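Local atomic coordinates of N-acetylglucosamine-6-phosphate deacetylase (Thermotoga maritima, PDB entry 1O12), a protein that probably removes the acetyl group from N-acetylglucosamine 6-phosphate, as a metal-dependent hydrolase of the NagA family that holds one divalent metal cation per subunit. Residues G37-V42 with A351-L356; V58-H63 with G261-T266. All coordinates share one frame; numbering follows the deposited sequence.

Overall arrangement
Contact 1 lies about 21 Å from the centre of the chain, in the small beta domain where the two ends of the chain meet; contact 2 lies about 2 Å from that centre, in the TIM-barrel-like domain of the amidohydrolase family. The centres of contact 1 and contact 2 are about 21 Å apart. The nearest atoms of contact 1 and contact 2 are about 7 Å apart, so the two do not touch. Strand 52-59 connects them: it pairs antiparallel with strand 353-356 of contact 1, and its last residues enter contact 2. Contact 1 lies away from the metal and the predicted substrate site, whereas in contact 2 the side chain of His61 comes within about 5 Å of the bound iron(III) ion.

Contact 1 of 2, residues G37-V42 with A351-L356; sequences GKIVKV and ADLVLL
The backbone oxygen of Gly37 receives the N-H of Ala351, with Gly37 O and Ala351 N 2.8 Å apart and the bond almost straight at 175°. Gly37 has a positive phi of 62°, a conformation that favours glycine, and it brings the chain round from strand 26-35 into strand 38-44. Ala351 directs its methyl group at this turn, and its CB reaches 3.7 Å from Gly37 O. The small side chain suits a place where two backbones come close, Lys38 and Ala351 having their CA atoms 4.9 Å apart.

Ile39 carries the apolar half of the contact. Its CG1 branch is anti to the carbonyl carbon (chi1 -64°), which extends it toward the segment 351-356. CG1 of Ile39 lies 3.9 Å from CB of Ala351, and beyond it CD1 of Ile39 meets CD2 of Leu353 at 4.2 Å, tip to tip, with the two side chains oblique to each other. The CG1-CD1 arm of isoleucine is long enough to touch both residues, while leucine meets it with a methyl at the end of its own. Lys38, pointing away from the segment 351-356, suits the exposed side.

The contact ties the turn and first residues after it, in the hairpin of strands 26-35 and 38-44, to the chain entering strand 353-356, in the small beta domain away from the metal site. Ile34 of strand 26-35 packs against both Ala351 and Leu353, and Val32 against Ile39. Val40 and Lys41 both face Glu33 in a classic beta bulge, while strand 353-356 runs antiparallel between strands 52-59 and 362-367.

Contact 2 of 2, residues V58-H63 with G261-T266; sequences VDPHIH and GIVLVT
Asp59 turns CG anti to its backbone N (chi1 -164°), which carries the carboxylate to Thr266, and the same anti setting in His61 carries its ring off toward Glu237 and Glu127. OD1 of Asp59 takes two backbone N-H groups from opposite faces of the carboxylate plane: His61 N at 3.1 Å, closing an Asx turn, and Thr266 N at 3.3 Å, on the syn side but tilted out of that plane. Aspartate suits this corner because its short side chain can fold back to the chain two residues on and still reach the other segment. An alanine here would probably leave the N-H groups of His61 and Thr266 without this shared acceptor.

The rigid ring of Pro60 meets Val265 through CG, 3.5 Å from CG2, and CB of His61 lies 3.4 Å from that same methyl. A water bridges Val58 O (2.8 Å) and Leu264 O (2.9 Å). The contact thus joins the corner between strands 52-59 and 61-65 to the end of strand 262-265 in the TIM-barrel-like domain.

His61 bonds through ND1 to Glu237 and through NE2 to Glu127, an iron ligand. The Asx turn probably helps to set His61, about 5 Å from the iron, beside that ligand.

Contact 1 of 2, residues G37-V42 with A351-L356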
loop_
_atom_site.group_PDB
_atom_site.type_symbol
_atom_site.label_atom_id
_atom_site.label_comp_id
_atom_site.label_asym_id
_atom_site.label_seq_id
_atom_site.Cartn_x
_atom_site.Cartn_y
_atom_site.Cartn_z
ATOM N N GLY A 37 -15.655 -34.739 -19.266
ATOM C CA GLY A 37 -15.026 -33.437 -19.089
ATOM C C GLY A 37 -15.851 -32.284 -18.561
ATOM O O GLY A 37 -15.393 -31.143 -18.549
ATOM N N LYS A 38 -17.056 -32.573 -18.104
ATOM C CA LYS A 38 -17.914 -31.525 -17.599
ATOM C C LYS A 38 -18.429 -31.888 -16.216
ATOM O O LYS A 38 -18.870 -33.001 -15.976
ATOM C CB LYS A 38 -19.067 -31.338 -18.580
ATOM C CG LYS A 38 -20.033 -30.216 -18.282
ATOM C CD LYS A 38 -21.085 -30.150 -19.405
ATOM C CE LYS A 38 -22.344 -29.389 -18.981
ATOM N NZ LYS A 38 -22.999 -29.977 -17.749
ATOM N N ILE A 39 -18.339 -30.949 -15.290
ATOM C CA ILE A 39 -18.843 -31.164 -13.940
ATOM C C ILE A 39 -20.363 -31.058 -14.043
ATOM O O ILE A 39 -20.891 -30.014 -14.429
ATOM C CB ILE A 39 -18.315 -30.079 -12.995
ATOM C CG1 ILE A 39 -16.797 -30.202 -12.887
ATOM C CG2 ILE A 39 -18.981 -30.186 -11.651
ATOM C CD1 ILE A 39 -16.137 -28.977 -12.292
ATOM N N VAL A 40 -21.060 -32.144 -13.724
ATOM C CA VAL A 40 -22.516 -32.154 -13.800
ATOM C C VAL A 40 -23.196 -32.166 -12.447
ATOM O O VAL A 40 -24.403 -31.998 -12.360
ATOM C CB VAL A 40 -23.055 -33.376 -14.591
ATOM C CG1 VAL A 40 -22.817 -33.187 -16.066
ATOM C CG2 VAL A 40 -22.379 -34.675 -14.087
ATOM N N LYS A 41 -22.445 -32.373 -11.379
ATOM C CA LYS A 41 -23.085 -32.387 -10.072
ATOM C C LYS A 41 -22.105 -32.112 -8.939
ATOM O O LYS A 41 -21.046 -32.745 -8.832
ATOM C CB LYS A 41 -23.787 -33.739 -9.842
ATOM C CG LYS A 41 -24.980 -33.678 -8.906
ATOM C CD LYS A 41 -24.911 -34.737 -7.804
ATOM C CE LYS A 41 -24.888 -36.154 -8.374
ATOM N NZ LYS A 41 -24.537 -37.205 -7.354
ATOM N N VAL A 42 -22.461 -31.147 -8.104
ATOM C CA VAL A 42 -21.651 -30.787 -6.950
ATOM C C VAL A 42 -22.573 -30.972 -5.747
ATOM O O VAL A 42 -23.469 -30.148 -5.520
ATOM C CB VAL A 42 -21.196 -29.316 -7.028
ATOM C CG1 VAL A 42 -20.272 -28.997 -5.888
ATOM C CG2 VAL A 42 -20.499 -29.063 -8.329
ATOM N N ALA A 351 -14.356 -29.809 -16.267
ATOM C CA ALA A 351 -13.719 -30.557 -15.204
ATOM C C ALA A 351 -12.181 -30.496 -15.198
ATOM O O ALA A 351 -11.517 -31.498 -15.421
ATOM C CB ALA A 351 -14.190 -32.009 -15.213
ATOM N N ASP A 352 -11.619 -29.308 -14.975
ATOM C CA ASP A 352 -10.160 -29.197 -14.844
ATOM C C ASP A 352 -10.022 -29.077 -13.322
ATOM O O ASP A 352 -10.423 -28.071 -12.712
ATOM C CB ASP A 352 -9.609 -27.953 -15.563
ATOM C CG ASP A 352 -9.618 -28.096 -17.104
ATOM O OD1 ASP A 352 -9.846 -29.224 -17.604
ATOM O OD2 ASP A 352 -9.384 -27.082 -17.813
ATOM N N LEU A 353 -9.488 -30.123 -12.699
ATOM C CA LEU A 353 -9.390 -30.146 -11.247
ATOM C C LEU A 353 -8.079 -30.666 -10.708
ATOM O O LEU A 353 -7.341 -31.352 -11.406
ATOM C CB LEU A 353 -10.500 -31.025 -10.694
ATOM C CG LEU A 353 -11.925 -30.785 -11.165
ATOM C CD1 LEU A 353 -12.721 -32.079 -11.054
ATOM C CD2 LEU A 353 -12.539 -29.669 -10.335
ATOM N N VAL A 354 -7.788 -30.322 -9.454
ATOM C CA VAL A 354 -6.599 -30.826 -8.809
ATOM C C VAL A 354 -6.976 -31.308 -7.412
ATOM O O VAL A 354 -7.656 -30.608 -6.651
ATOM C CB VAL A 354 -5.476 -29.758 -8.721
ATOM C CG1 VAL A 354 -5.971 -28.505 -8.001
ATOM C CG2 VAL A 354 -4.242 -30.358 -8.025
ATOM N N LEU A 355 -6.562 -32.525 -7.086
ATOM C CA LEU A 355 -6.822 -33.085 -5.761
ATOM C C LEU A 355 -5.518 -32.981 -4.962
ATOM O O LEU A 355 -4.450 -33.290 -5.488
ATOM C CB LEU A 355 -7.243 -34.545 -5.864
ATOM C CG LEU A 355 -7.734 -35.134 -4.537
ATOM C CD1 LEU A 355 -9.145 -34.577 -4.209
ATOM C CD2 LEU A 355 -7.759 -36.663 -4.641
ATOM N N LEU A 356 -5.606 -32.555 -3.700
ATOM C CA LEU A 356 -4.424 -32.393 -2.859
ATOM C C LEU A 356 -4.576 -32.997 -1.467
ATOM O O LEU A 356 -5.696 -33.265 -1.035
ATOM C CB LEU A 356 -4.133 -30.908 -2.707
ATOM C CG LEU A 356 -4.249 -30.098 -4.005
ATOM C CD1 LEU A 356 -5.675 -29.608 -4.215
ATOM C CD2 LEU A 356 -3.268 -28.943 -3.946
#

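Contact 2 of 2, residues V58-H63 with G261-T266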
loop_
_atom_site.group_PDB
_atom_site.type_symbol
_atom_site.label_atom_id
_atom_site.label_comp_id
_atom_site.label_asym_id
_atom_site.label_seq_id
_atom_site.Cartn_x
_atom_site.Cartn_y
_atom_site.Cartn_z
ATOM N N VAL A 58 -3.807 -22.425 -12.858
ATOM C CA VAL A 58 -3.554 -21.720 -14.090
ATOM C C VAL A 58 -2.273 -20.880 -13.960
ATOM O O VAL A 58 -2.182 -20.013 -13.074
ATOM C CB VAL A 58 -4.751 -20.789 -14.426
ATOM C CG1 VAL A 58 -4.452 -20.029 -15.718
ATOM C CG2 VAL A 58 -6.072 -21.622 -14.535
ATOM N N ASP A 59 -1.286 -21.123 -14.831
ATOM C CA ASP A 59 -0.036 -20.367 -14.781
ATOM C C ASP A 59 0.071 -19.581 -16.079
ATOM O O ASP A 59 0.435 -20.124 -17.113
ATOM C CB ASP A 59 1.185 -21.286 -14.632
ATOM C CG ASP A 59 2.433 -20.517 -14.202
ATOM O OD1 ASP A 59 2.390 -19.276 -14.280
ATOM O OD2 ASP A 59 3.449 -21.126 -13.796
ATOM N N PRO A 60 -0.218 -18.269 -16.024
ATOM C CA PRO A 60 -0.159 -17.426 -17.217
ATOM C C PRO A 60 1.214 -16.870 -17.487
ATOM O O PRO A 60 1.403 -16.118 -18.444
ATOM C CB PRO A 60 -1.163 -16.331 -16.890
ATOM C CG PRO A 60 -0.901 -16.102 -15.404
ATOM C CD PRO A 60 -0.760 -17.516 -14.865
ATOM N N HIS A 61 2.177 -17.246 -16.651
ATOM C CA HIS A 61 3.525 -16.716 -16.794
ATOM C C HIS A 61 4.598 -17.718 -16.402
ATOM O O HIS A 61 4.998 -17.768 -15.241
ATOM C CB HIS A 61 3.666 -15.455 -15.931
ATOM C CG HIS A 61 4.846 -14.614 -16.283
ATOM N ND1 HIS A 61 4.990 -13.314 -15.851
ATOM C CD2 HIS A 61 5.945 -14.883 -17.029
ATOM C CE1 HIS A 61 6.122 -12.816 -16.314
ATOM N NE2 HIS A 61 6.720 -13.747 -17.033
ATOM N N ILE A 62 5.055 -18.513 -17.369
ATOM C CA ILE A 62 6.117 -19.497 -17.150
ATOM C C ILE A 62 6.911 -19.657 -18.458
ATOM O O ILE A 62 6.328 -19.927 -19.507
ATOM C CB ILE A 62 5.546 -20.890 -16.696
ATOM C CG1 ILE A 62 6.651 -21.956 -16.728
ATOM C CG2 ILE A 62 4.387 -21.308 -17.561
ATOM C CD1 ILE A 62 6.202 -23.323 -16.202
ATOM N N HIS A 63 8.233 -19.513 -18.376
ATOM C CA HIS A 63 9.128 -19.614 -19.535
ATOM C C HIS A 63 9.498 -21.051 -19.907
ATOM O O HIS A 63 9.497 -21.431 -21.070
ATOM C CB HIS A 63 10.417 -18.824 -19.242
ATOM C CG HIS A 63 10.166 -17.409 -18.837
ATOM N ND1 HIS A 63 9.894 -16.417 -19.751
ATOM C CD2 HIS A 63 10.022 -16.841 -17.614
ATOM C CE1 HIS A 63 9.589 -15.301 -19.112
ATOM N NE2 HIS A 63 9.655 -15.532 -17.813
ATOM N N GLY A 261 -7.581 -9.541 -6.000
ATOM C CA GLY A 261 -6.700 -8.775 -6.862
ATOM C C GLY A 261 -5.304 -9.323 -7.076
ATOM O O GLY A 261 -4.414 -8.580 -7.470
ATOM N N ILE A 262 -5.109 -10.618 -6.826
ATOM C CA ILE A 262 -3.795 -11.247 -6.986
ATOM C C ILE A 262 -3.819 -12.478 -7.892
ATOM O O ILE A 262 -4.691 -13.336 -7.794
ATOM C CB ILE A 262 -3.231 -11.634 -5.623
ATOM C CG1 ILE A 262 -2.734 -10.387 -4.905
ATOM C CG2 ILE A 262 -2.156 -12.676 -5.767
ATOM C CD1 ILE A 262 -2.651 -10.584 -3.387
ATOM N N VAL A 263 -2.849 -12.555 -8.782
ATOM C CA VAL A 263 -2.773 -13.680 -9.687
ATOM C C VAL A 263 -1.487 -14.433 -9.428
ATOM O O VAL A 263 -0.397 -13.887 -9.621
ATOM C CB VAL A 263 -2.814 -13.195 -11.133
ATOM C CG1 VAL A 263 -2.167 -14.217 -12.072
ATOM C CG2 VAL A 263 -4.240 -12.994 -11.533
ATOM N N LEU A 264 -1.581 -15.677 -8.977
ATOM C CA LEU A 264 -0.342 -16.422 -8.717
ATOM C C LEU A 264 0.323 -16.727 -10.051
ATOM O O LEU A 264 -0.347 -16.962 -11.057
ATOM C CB LEU A 264 -0.632 -17.696 -7.930
ATOM C CG LEU A 264 -0.128 -17.685 -6.486
ATOM C CD1 LEU A 264 -0.188 -16.296 -5.916
ATOM C CD2 LEU A 264 -0.923 -18.649 -5.630
ATOM N N VAL A 265 1.641 -16.731 -10.058
ATOM C CA VAL A 265 2.390 -16.954 -11.283
ATOM C C VAL A 265 3.704 -17.654 -10.885
ATOM O O VAL A 265 4.150 -17.565 -9.738
ATOM C CB VAL A 265 2.644 -15.551 -11.946
ATOM C CG1 VAL A 265 4.063 -15.372 -12.296
ATOM C CG2 VAL A 265 1.719 -15.348 -13.146
ATOM N N THR A 266 4.344 -18.327 -11.823
ATOM C CA THR A 266 5.572 -19.012 -11.503
ATOM C C THR A 266 6.819 -18.267 -12.010
ATOM O O THR A 266 7.791 -18.122 -11.263
ATOM C CB THR A 266 5.489 -20.469 -12.059
ATOM O OG1 THR A 266 5.975 -21.391 -11.079
ATOM C CG2 THR A 266 6.239 -20.618 -13.355
HETATM O O HOH W 1 -3.084 -17.827 -11.609
#